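Local coordinates for protein ferredoxin (Rhodopseudomonas palustris, PDB 4LTU) that probably transfers electrons in redox reactions through a [2Fe-2S] cluster, as expected of an adrenodoxin/putidaredoxin-type ferredoxin, at residues G42-A47 against D65-D70. Residues are numbered along the deposited sequence; the frame is centred on the assembly and turned at random.
With FES (Fe2/s2 (inorganic) cluster), chain C.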
loop_
_atom_site.group_PDB
_atom_site.type_symbol
_atom_site.label_atom_id
_atom_site.label_comp_id
_atom_site.label_asym_id
_atom_site.label_seq_id
_atom_site.Cartn_x
_atom_site.Cartn_y
_atom_site.Cartn_z
ATOM N N GLY A 42 8.708 -7.368 0.650
ATOM C CA GLY A 42 8.569 -6.733 -0.677
ATOM C C GLY A 42 8.799 -7.653 -1.863
ATOM O O GLY A 42 9.177 -7.199 -2.947
ATOM N N ASN A 43 8.567 -8.947 -1.665
ATOM C CA ASN A 43 8.923 -9.946 -2.656
ATOM C C ASN A 43 7.701 -10.604 -3.346
ATOM O O ASN A 43 7.801 -11.683 -3.945
ATOM C CB ASN A 43 9.902 -10.970 -2.040
ATOM C CG ASN A 43 11.296 -10.357 -1.754
ATOM O OD1 ASN A 43 12.095 -10.128 -2.674
ATOM N ND2 ASN A 43 11.586 -10.103 -0.480
ATOM N N ALA A 44 6.564 -9.912 -3.282
ATOM C CA ALA A 44 5.334 -10.290 -3.987
ATOM C C ALA A 44 4.922 -11.758 -3.862
ATOM O O ALA A 44 4.655 -12.412 -4.867
ATOM C CB ALA A 44 5.414 -9.859 -5.473
ATOM N N VAL A 45 4.870 -12.256 -2.624
ATOM C CA VAL A 45 4.529 -13.656 -2.325
ATOM C C VAL A 45 3.732 -13.802 -1.035
ATOM O O VAL A 45 3.568 -14.906 -0.539
ATOM C CB VAL A 45 5.774 -14.631 -2.257
ATOM C CG1 VAL A 45 6.251 -15.015 -3.641
ATOM C CG2 VAL A 45 6.949 -14.080 -1.389
ATOM N N CYS A 46 3.259 -12.690 -0.480
ATOM C CA CYS A 46 2.392 -12.726 0.699
ATOM C C CYS A 46 1.219 -11.737 0.545
ATOM O O CYS A 46 1.117 -11.022 -0.444
ATOM C CB CYS A 46 3.197 -12.463 1.979
ATOM S SG CYS A 46 3.635 -10.745 2.287
ATOM N N ALA A 47 0.313 -11.704 1.505
ATOM C CA ALA A 47 -0.780 -10.746 1.387
ATOM C C ALA A 47 -0.800 -9.742 2.535
ATOM O O ALA A 47 -1.849 -9.172 2.811
ATOM C CB ALA A 47 -2.118 -11.486 1.244
ATOM N N ASP A 65 -1.439 -6.822 -11.541
ATOM C CA ASP A 65 -1.229 -7.947 -12.446
ATOM C C ASP A 65 -1.891 -9.219 -11.970
ATOM O O ASP A 65 -2.627 -9.229 -10.970
ATOM C CB ASP A 65 0.238 -8.164 -12.837
ATOM C CG ASP A 65 1.165 -8.313 -11.662
ATOM O OD1 ASP A 65 0.764 -8.749 -10.543
ATOM O OD2 ASP A 65 2.342 -8.034 -11.890
ATOM N N ALA A 66 -1.659 -10.290 -12.714
ATOM C CA ALA A 66 -2.296 -11.561 -12.434
ATOM C C ALA A 66 -1.849 -12.105 -11.076
ATOM O O ALA A 66 -2.678 -12.586 -10.285
ATOM C CB ALA A 66 -1.995 -12.534 -13.527
ATOM N N ASN A 67 -0.547 -12.012 -10.816
ATOM C CA ASN A 67 0.040 -12.432 -9.531
ATOM C C ASN A 67 -0.500 -11.644 -8.317
ATOM O O ASN A 67 -1.040 -12.229 -7.371
ATOM C CB ASN A 67 1.574 -12.359 -9.600
ATOM C CG ASN A 67 2.235 -12.707 -8.278
ATOM O OD1 ASN A 67 1.909 -13.719 -7.664
ATOM N ND2 ASN A 67 3.179 -11.879 -7.842
ATOM N N GLU A 68 -0.393 -10.318 -8.351
ATOM C CA GLU A 68 -0.953 -9.504 -7.268
ATOM C C GLU A 68 -2.431 -9.780 -7.075
ATOM O O GLU A 68 -2.906 -9.792 -5.922
ATOM C CB GLU A 68 -0.775 -8.018 -7.527
ATOM C CG GLU A 68 -1.373 -7.135 -6.413
ATOM C CD GLU A 68 -1.011 -5.675 -6.566
ATOM O OE1 GLU A 68 -0.161 -5.344 -7.422
ATOM O OE2 GLU A 68 -1.596 -4.852 -5.850
ATOM N N ASP A 69 -3.158 -9.981 -8.176
ATOM C CA ASP A 69 -4.605 -10.272 -8.086
ATOM C C ASP A 69 -4.938 -11.557 -7.335
ATOM O O ASP A 69 -5.876 -11.601 -6.539
ATOM C CB ASP A 69 -5.263 -10.325 -9.461
ATOM C CG ASP A 69 -6.752 -10.538 -9.383
ATOM O OD1 ASP A 69 -7.459 -9.595 -8.909
ATOM O OD2 ASP A 69 -7.218 -11.643 -9.808
ATOM N N ASP A 70 -4.185 -12.620 -7.581
ATOM C CA ASP A 70 -4.424 -13.839 -6.803
ATOM C C ASP A 70 -3.906 -13.736 -5.371
ATOM O O ASP A 70 -4.535 -14.250 -4.446
ATOM C CB ASP A 70 -3.879 -15.076 -7.479
ATOM C CG ASP A 70 -4.260 -16.341 -6.737
ATOM O OD1 ASP A 70 -5.476 -16.694 -6.724
ATOM O OD2 ASP A 70 -3.341 -16.964 -6.150
HETATM FE FE1 FES C . 4.873 -9.701 0.729
HETATM FE FE2 FES C . 4.098 -7.059 -0.316
HETATM S S1 FES C . 3.665 -9.116 -0.968
HETATM S S2 FES C . 5.240 -7.640 1.431
#
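Asn67 ND2 donates to the backbone O of Ala44, a long, weak hydrogen bond of 3.4 Å that is nonetheless nearly straight (175° at the hydrogen). It is the one hydrogen bond between 42-47, part of the cluster-binding loop of this adrenodoxin-type, beta-grasp ferredoxin, and 65-70 at the start of helix 66-72. The Asn67 chain runs out with CG anti to its own N (chi1 177°), which carries the amide across to the loop nitrogen end first; the same ND2 lies 3.8 Å from Ala44 CB. Ala44 and Asn67 alone touch across the pair, and the contact lies at the surface. Ala44 takes positive phi and psi, a left-handed backbone conformation, as the loop bends round the cluster: its CA is 3.6 Å from the bridging sulfide S1, and Val45 N is 3.7 Å from the same atom. Cys46 SG binds the iron FE1 at 2.2 Å, sharing it with Cys40 SG, while Cys49 and Cys87 complete the cluster site. Across the contact, the helix begins with Asp65 as N-cap, and Asp69 N bonds to Asp65 O. Glu68, a buried residue, uses OE2 for a salt bridge to Arg84 NE and as acceptor for Leu85 N. Glu68 N closes the cap on Asp65 OD1 at 2.9 Å, with an angle of 170° at the hydrogen.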